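Local coordinates for protein sugar isomerase (Sinorhizobium meliloti, PDB 3QC0) that binds a zinc ion in a xylose isomerase-like TIM barrel and probably catalyses the isomerisation of a sugar, at residues L47-A50 and G51-R55; F250-D253 and N254-R258; A12-R15 and E16-F20. All coordinates share one frame; numbering follows the deposited sequence. Where two conformers were deposited one is given.

How the interactions relate
From the N terminus, interaction 3 comes first: 12-20 turns the chain from the first barrel strand, 7-10, into helix 20-29. Interaction 1 follows within helix 47-57, between the second and third strands, and interaction 2 last, in the loop leading from the eighth strand, 245-247, to helix 260-274. The three are in series, none enclosing or crossing another, and each closes only a turn of the chain. Interactions 2 and 3 meet where the loops after the first and eighth strands adjoin: Trp256 NE1 lies 2.8 Å from Ala12 O, and Arg258 O as far from Gln17 NE2. Phe20 ties interaction 3 to interaction 1 by packing on Ala50, Ile53 and Val54.

Interaction 1: L47-A50 and G51-R55; sequences LGEA and GRIVR
Glu49 and Arg52, one turn apart on an outer helix of the TIM barrel, form an i to i+3 salt bridge. The arginine grips the carboxylate side-on with two nitrogens: NE gives a hydrogen bond to Glu49 OE1 at 3.0 Å, and NH2 a shorter one to Glu49 OE2 at 2.8 Å. Both oxygens are met on their syn side and both lie close to the guanidinium plane, yet the two flat groups are turned 40° against each other, so the fork is twisted. The two side chains run alongside one another. Arg52 leaves the helix with CG opposite its backbone N (chi1 -175°) and then folds at chi3, which brings NE and NH2 round to the acid; Glu49 bends at chi2 to meet them.

Beneath this pair the backbone supplies the usual i to i+4 ladder, with Gly51 N on Leu47 O, Arg52 N on Gly48 O, Ile53 N on Glu49 O and Val54 N on Ala50 O. Ile53 reaches across the carboxylate stem, its CD1 3.7 Å from Glu49 OE2. The inward side of the helix is apolar: Ala50 and Ile53 pack on Ile45 of helix 39-45 and on Phe20. At Gly51, which has no side chain, the Arg55 guanidinium folds back, with Gly51 O 3.3 Å above the centre of its plane, while Arg55 NH1 forms a salt bridge with Glu94 OE2.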
loop_
_atom_site.group_PDB
_atom_site.type_symbol
_atom_site.label_atom_id
_atom_site.label_comp_id
_atom_site.label_asym_id
_atom_site.label_seq_id
_atom_site.Cartn_x
_atom_site.Cartn_y
_atom_site.Cartn_z
ATOM N N LEU A 47 0.615 -35.364 -0.064
ATOM C CA LEU A 47 0.313 -35.041 1.324
ATOM C C LEU A 47 0.767 -36.095 2.307
ATOM O O LEU A 47 1.271 -35.767 3.375
ATOM C CB LEU A 47 -1.195 -34.789 1.500
ATOM C CG LEU A 47 -1.701 -34.398 2.892
ATOM C CD1 LEU A 47 -1.067 -33.067 3.354
ATOM C CD2 LEU A 47 -3.232 -34.287 2.905
ATOM N N GLY A 48 0.626 -37.381 1.953
ATOM C CA GLY A 48 1.023 -38.428 2.880
ATOM C C GLY A 48 2.514 -38.457 3.137
ATOM O O GLY A 48 2.960 -38.577 4.280
ATOM N N GLU A 49 3.299 -38.318 2.075
ATOM C CA GLU A 49 4.747 -38.276 2.213
ATOM C C GLU A 49 5.171 -37.011 2.944
ATOM O O GLU A 49 6.046 -37.045 3.806
ATOM C CB GLU A 49 5.425 -38.378 0.837
ATOM C CG GLU A 49 6.929 -38.334 0.851
ATOM C CD GLU A 49 7.608 -39.461 1.646
ATOM O OE1 GLU A 49 6.948 -40.455 2.016
ATOM O OE2 GLU A 49 8.809 -39.312 1.932
ATOM N N ALA A 50 4.527 -35.886 2.635
ATOM C CA ALA A 50 4.879 -34.687 3.344
ATOM C C ALA A 50 4.659 -34.859 4.843
ATOM O O ALA A 50 5.478 -34.464 5.625
ATOM C CB ALA A 50 4.067 -33.446 2.785
ATOM N N GLY A 51 3.528 -35.416 5.257
ATOM C CA GLY A 51 3.271 -35.596 6.693
ATOM C C GLY A 51 4.215 -36.619 7.335
ATOM O O GLY A 51 4.590 -36.492 8.502
ATOM N N ARG A 52 4.601 -37.639 6.577
ATOM C CA ARG A 52 5.570 -38.611 7.094
ATOM C C ARG A 52 6.902 -37.922 7.408
ATOM O O ARG A 52 7.464 -38.126 8.493
ATOM C CB ARG A 52 5.775 -39.739 6.098
ATOM C CG ARG A 52 6.692 -40.853 6.648
ATOM C CD ARG A 52 7.263 -41.758 5.544
ATOM N NE ARG A 52 8.245 -41.084 4.688
ATOM C CZ ARG A 52 9.484 -40.738 5.052
ATOM N NH1 ARG A 52 9.940 -40.994 6.277
ATOM N NH2 ARG A 52 10.275 -40.121 4.183
ATOM N N ILE A 53 7.379 -37.084 6.472
ATOM C CA ILE A 53 8.610 -36.305 6.664
ATOM C C ILE A 53 8.470 -35.377 7.858
ATOM O O ILE A 53 9.350 -35.280 8.703
ATOM C CB ILE A 53 8.967 -35.485 5.411
ATOM C CG1 ILE A 53 9.348 -36.417 4.260
ATOM C CG2 ILE A 53 10.076 -34.446 5.717
ATOM C CD1 ILE A 53 9.476 -35.758 2.899
ATOM N N VAL A 54 7.340 -34.665 7.931
ATOM C CA VAL A 54 7.103 -33.829 9.095
ATOM C C VAL A 54 7.190 -34.587 10.426
ATOM O O VAL A 54 7.873 -34.150 11.354
ATOM C CB VAL A 54 5.722 -33.099 8.971
ATOM C CG1 VAL A 54 5.312 -32.482 10.295
ATOM C CG2 VAL A 54 5.808 -32.086 7.814
ATOM N N ARG A 55 6.499 -35.723 10.515
ATOM C CA ARG A 55 6.451 -36.461 11.773
ATOM C C ARG A 55 7.810 -37.139 12.065
ATOM O O ARG A 55 8.235 -37.133 13.191
ATOM C CB ARG A 55 5.289 -37.476 11.797
ATOM C CG ARG A 55 3.892 -36.784 11.944
ATOM C CD ARG A 55 2.743 -37.785 12.022
ATOM N NE ARG A 55 2.715 -38.649 10.845
ATOM C CZ ARG A 55 2.080 -38.391 9.697
ATOM N NH1 ARG A 55 1.374 -37.269 9.518
ATOM N NH2 ARG A 55 2.169 -39.276 8.704
#

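Interaction 2: F250-D253 and N254-R258; sequences FSAD and NWWKR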
loop_
_atom_site.group_PDB
_atom_site.type_symbol
_atom_site.label_atom_id
_atom_site.label_comp_id
_atom_site.label_asym_id
_atom_site.label_seq_id
_atom_site.Cartn_x
_atom_site.Cartn_y
_atom_site.Cartn_z
ATOM N N PHE A 250 10.291 -13.619 -1.508
ATOM C CA PHE A 250 10.089 -13.809 -2.936
ATOM C C PHE A 250 11.103 -12.905 -3.644
ATOM O O PHE A 250 10.977 -11.682 -3.564
ATOM C CB PHE A 250 8.665 -13.423 -3.407
ATOM C CG PHE A 250 7.523 -13.953 -2.556
ATOM C CD1 PHE A 250 7.607 -15.115 -1.827
ATOM C CD2 PHE A 250 6.306 -13.291 -2.568
ATOM C CE1 PHE A 250 6.524 -15.563 -1.054
ATOM C CE2 PHE A 250 5.232 -13.743 -1.807
ATOM C CZ PHE A 250 5.353 -14.878 -1.029
ATOM N N SER A 251 12.124 -13.470 -4.290
ATOM C CA SER A 251 13.208 -12.659 -4.880
ATOM C C SER A 251 13.669 -13.236 -6.211
ATOM O O SER A 251 14.645 -14.000 -6.271
ATOM C CB SER A 251 14.379 -12.527 -3.914
ATOM O OG SER A 251 15.448 -11.756 -4.481
ATOM N N ALA A 252 12.992 -12.834 -7.271
ATOM C CA ALA A 252 13.187 -13.452 -8.580
ATOM C C ALA A 252 14.586 -13.218 -9.116
ATOM O O ALA A 252 15.113 -14.086 -9.819
ATOM C CB ALA A 252 12.152 -12.948 -9.585
ATOM N N ASP A 253 15.177 -12.074 -8.828
ATOM C CA ASP A 253 16.471 -11.706 -9.446
ATOM C C ASP A 253 17.661 -11.807 -8.513
ATOM O O ASP A 253 18.797 -11.535 -8.935
ATOM C CB ASP A 253 16.377 -10.287 -10.012
ATOM C CG ASP A 253 15.513 -10.226 -11.279
ATOM O OD1 ASP A 253 15.319 -11.291 -11.939
ATOM O OD2 ASP A 253 15.044 -9.109 -11.623
ATOM N N ASN A 254 17.438 -12.230 -7.272
ATOM C CA ASN A 254 18.511 -12.388 -6.309
ATOM C C ASN A 254 18.444 -13.754 -5.602
ATOM O O ASN A 254 19.029 -14.728 -6.094
ATOM C CB ASN A 254 18.564 -11.204 -5.320
ATOM C CG ASN A 254 19.783 -11.229 -4.431
ATOM O OD1 ASN A 254 20.692 -12.049 -4.627
ATOM N ND2 ASN A 254 19.833 -10.330 -3.449
ATOM N N TRP A 255 17.713 -13.878 -4.507
ATOM C CA TRP A 255 17.812 -15.073 -3.653
ATOM C C TRP A 255 17.322 -16.342 -4.325
ATOM O O TRP A 255 17.885 -17.424 -4.065
ATOM C CB TRP A 255 17.127 -14.852 -2.299
ATOM C CG TRP A 255 17.722 -13.677 -1.634
ATOM C CD1 TRP A 255 17.178 -12.407 -1.530
ATOM C CD2 TRP A 255 19.005 -13.609 -1.025
ATOM N NE1 TRP A 255 18.055 -11.586 -0.901
ATOM C CE2 TRP A 255 19.193 -12.272 -0.591
ATOM C CE3 TRP A 255 20.039 -14.532 -0.839
ATOM C CZ2 TRP A 255 20.336 -11.858 0.070
ATOM C CZ3 TRP A 255 21.171 -14.121 -0.188
ATOM C CH2 TRP A 255 21.319 -12.806 0.267
ATOM N N TRP A 256 16.372 -16.238 -5.240
ATOM C CA TRP A 256 15.905 -17.425 -5.960
ATOM C C TRP A 256 16.930 -17.920 -6.987
ATOM O O TRP A 256 16.757 -19.015 -7.499
ATOM C CB TRP A 256 14.574 -17.197 -6.687
ATOM C CG TRP A 256 13.373 -17.169 -5.768
ATOM C CD1 TRP A 256 13.347 -17.471 -4.443
ATOM C CD2 TRP A 256 12.036 -16.830 -6.133
ATOM N NE1 TRP A 256 12.058 -17.349 -3.953
ATOM C CE2 TRP A 256 11.236 -16.955 -4.971
ATOM C CE3 TRP A 256 11.431 -16.438 -7.316
ATOM C CZ2 TRP A 256 9.874 -16.689 -4.971
ATOM C CZ3 TRP A 256 10.083 -16.178 -7.325
ATOM C CH2 TRP A 256 9.310 -16.319 -6.147
ATOM N N LYS A 257 17.928 -17.092 -7.292
ATOM C CA LYS A 257 18.970 -17.438 -8.275
ATOM C C LYS A 257 20.246 -17.926 -7.596
ATOM O O LYS A 257 21.253 -18.221 -8.276
ATOM C CB LYS A 257 19.274 -16.229 -9.164
ATOM C CG LYS A 257 18.181 -15.902 -10.175
ATOM C CD LYS A 257 18.552 -14.698 -11.044
ATOM C CE LYS A 257 17.644 -14.604 -12.271
ATOM N NZ LYS A 257 17.896 -13.383 -13.080
ATOM N N ARG A 258 20.231 -18.027 -6.267
ATOM C CA ARG A 258 21.410 -18.421 -5.504
ATOM C C ARG A 258 21.271 -19.833 -4.912
ATOM O O ARG A 258 20.165 -20.335 -4.768
ATOM C CB ARG A 258 21.672 -17.386 -4.413
ATOM C CG ARG A 258 22.113 -16.053 -5.032
ATOM C CD ARG A 258 22.013 -14.881 -4.129
ATOM N NE ARG A 258 23.042 -14.841 -3.108
ATOM C CZ ARG A 258 23.469 -13.730 -2.514
ATOM N NH1 ARG A 258 22.947 -12.551 -2.824
ATOM N NH2 ARG A 258 24.419 -13.795 -1.593
HETATM O O HOH W 1 19.686 -11.909 -11.657
#
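Trp256 lies along the backbone of Phe250 and Ser251, in the loop that carries the chain from the last barrel strand to helix 260-274. Its CB starts 3.2 Å from Ser251 O, the carbonyl that also accepts the Trp256 N hydrogen bond at 3.0 Å. With CG opposite the carbonyl carbon (chi1 -75°), the indole is laid back over the preceding residues: Ser251 N sits 3.6 Å above the middle of one face, and Phe250 C lies above the same face nearer its rim. On the six-membered ring, CE3 approaches Ala252 CA, and CZ2, on the pyrrole-nitrogen side, comes within 3.8 Å of CB of Phe250, which itself lies beside the zinc ligand Glu248. NE1 gives its hydrogen to Ala12 O of the first barrel loop, and Arg15 makes a cation-pi contact with the ring. A leucine in place of Trp256 would probably leave Ala12 O without this donor and Arg15 without its aromatic partner.

Ser251 fixes the turn from its side chain as well, OG accepting from Trp255 N at 3.1 Å. Further on, Arg258 NH1 donates to Asn254 OD1 at 2.9 Å, in the carbonyl plane on a lone pair, while the guanidinium lies with one face over Trp255 CZ3. In the conformer given, Lys257 NZ makes a long salt bridge to Asp253 OD1 (3.5 Å) and donates to a water that also reaches Asp253 O, a tie that stays tentative. Backbone N-H groups and the two Ser251 oxygens thus fix the turn, while indole faces cover a peptide and a guanidinium.

Interaction 3: A12-R15 and E16-F20; sequences ATIR and EQCGF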
loop_
_atom_site.group_PDB
_atom_site.type_symbol
_atom_site.label_atom_id
_atom_site.label_comp_id
_atom_site.label_asym_id
_atom_site.label_seq_id
_atom_site.Cartn_x
_atom_site.Cartn_y
_atom_site.Cartn_z
ATOM N N ALA A 12 8.687 -20.754 0.258
ATOM C CA ALA A 12 8.778 -19.865 -0.898
ATOM C C ALA A 12 10.182 -19.290 -1.029
ATOM O O ALA A 12 10.634 -18.978 -2.125
ATOM C CB ALA A 12 7.773 -18.719 -0.784
ATOM N N THR A 13 10.864 -19.143 0.088
ATOM C CA THR A 13 12.198 -18.542 0.119
ATOM C C THR A 13 13.204 -19.264 -0.774
ATOM O O THR A 13 14.093 -18.626 -1.354
ATOM C CB THR A 13 12.695 -18.459 1.568
ATOM O OG1 THR A 13 11.795 -17.606 2.279
ATOM C CG2 THR A 13 14.112 -17.861 1.706
ATOM N N ILE A 14 13.016 -20.578 -0.919
ATOM C CA ILE A 14 13.912 -21.387 -1.783
ATOM C C ILE A 14 13.084 -22.202 -2.774
ATOM O O ILE A 14 13.413 -23.369 -3.124
ATOM C CB ILE A 14 14.901 -22.277 -0.929
ATOM C CG1 ILE A 14 14.161 -23.076 0.138
ATOM C CG2 ILE A 14 16.023 -21.395 -0.302
ATOM C CD1 ILE A 14 15.056 -24.148 0.859
ATOM N N ARG A 15 12.011 -21.598 -3.272
ATOM C CA ARG A 15 11.045 -22.312 -4.086
ATOM C C ARG A 15 11.563 -22.662 -5.475
ATOM O O ARG A 15 11.078 -23.622 -6.062
ATOM C CB ARG A 15 9.730 -21.518 -4.227
ATOM C CG ARG A 15 9.906 -20.181 -4.921
ATOM C CD ARG A 15 9.369 -20.132 -6.309
ATOM N NE ARG A 15 7.943 -20.398 -6.354
ATOM C CZ ARG A 15 7.251 -20.526 -7.488
ATOM N NH1 ARG A 15 7.857 -20.391 -8.671
ATOM N NH2 ARG A 15 5.943 -20.786 -7.448
ATOM N N GLU A 16 12.515 -21.893 -6.002
ATOM C CA GLU A 16 13.024 -22.167 -7.351
ATOM C C GLU A 16 14.040 -23.309 -7.292
ATOM O O GLU A 16 14.178 -24.074 -8.261
ATOM C CB GLU A 16 13.649 -20.925 -7.998
ATOM C CG GLU A 16 12.624 -19.851 -8.420
ATOM C CD GLU A 16 11.693 -20.312 -9.543
ATOM O OE1 GLU A 16 12.143 -21.027 -10.471
ATOM O OE2 GLU A 16 10.513 -19.949 -9.530
ATOM N N GLN A 17 14.692 -23.436 -6.139
ATOM C CA GLN A 17 15.831 -24.349 -5.964
ATOM C C GLN A 17 15.444 -25.722 -5.468
ATOM O O GLN A 17 16.134 -26.695 -5.765
ATOM C CB GLN A 17 16.812 -23.756 -4.957
ATOM C CG GLN A 17 17.350 -22.375 -5.360
ATOM C CD GLN A 17 16.620 -21.200 -4.700
ATOM O OE1 GLN A 17 15.369 -21.151 -4.672
ATOM N NE2 GLN A 17 17.395 -20.261 -4.156
ATOM N N CYS A 18 14.359 -25.811 -4.709
ATOM C CA CYS A 18 14.051 -26.986 -3.926
ATOM C C CYS A 18 12.590 -27.316 -3.925
ATOM O O CYS A 18 11.761 -26.437 -3.684
ATOM C CB CYS A 18 14.477 -26.830 -2.460
ATOM S SG CYS A 18 16.196 -26.423 -2.167
ATOM N N GLY A 19 12.282 -28.591 -4.121
ATOM C CA GLY A 19 10.978 -29.095 -3.762
ATOM C C GLY A 19 10.945 -29.365 -2.271
ATOM O O GLY A 19 11.905 -29.097 -1.555
ATOM N N PHE A 20 9.845 -29.942 -1.802
ATOM C CA PHE A 20 9.603 -30.073 -0.358
ATOM C C PHE A 20 10.674 -30.856 0.402
ATOM O O PHE A 20 11.163 -30.418 1.439
ATOM C CB PHE A 20 8.220 -30.738 -0.138
ATOM C CG PHE A 20 7.805 -30.839 1.299
ATOM C CD1 PHE A 20 8.183 -31.896 2.090
ATOM C CD2 PHE A 20 6.942 -29.885 1.853
ATOM C CE1 PHE A 20 7.791 -31.971 3.415
ATOM C CE2 PHE A 20 6.561 -29.943 3.156
ATOM C CZ PHE A 20 6.935 -31.014 3.959
HETATM O O HOH W 2 9.345 -25.583 -4.606
#
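Between Ile14 and Cys18 the chain makes a tight turn in which Ile14 O takes both Gln17 N, at 3.3 Å and well above the carbonyl plane, and, weakly, Cys18 N. A water bridges two carbonyls of the turn, donating to Arg15 O and to Cys18 O.

Gln17 curls its side chain back over the turn. Bent at chi2 (98°), it brings OE1 to 3.2 Å from Ile14 C, where the same oxygen weakly accepts from Glu16 N. The amide's other end leaves the turn, NE2 donating to Arg258 O. On the buried side Ile14 CD1 meets Cys18 SG at 4.0 Å, and these two side chains also pack on Ala23 of helix 20-29.

On the exposed side the neighbours Arg15 and Glu16 run alongside each other. Arg15 NH1 donates to Glu16 OE2 at 2.8 Å: the oxygen lies in the guanidinium plane but is approached on its anti side, and the two planes are 41° apart. Of the arginine's nitrogens NH1 alone bonds the carboxylate, a one-point bond. Arg15 has CG wedged between its backbone N and carbonyl carbon (chi1 62°), and with the bend at chi2 this brings CD to 3.4 Å from Glu16 OE2; a further bend at chi3 carries the guanidinium round to where NH1 reaches the same oxygen.

Gly19 then stands at the N-cap of helix 20-29. This is a beta-alpha loop of a TIM barrel, on the side where the zinc site lies: Thr13 OG1, hydrogen-bonded to Val247 O, is near the zinc ligand Glu248.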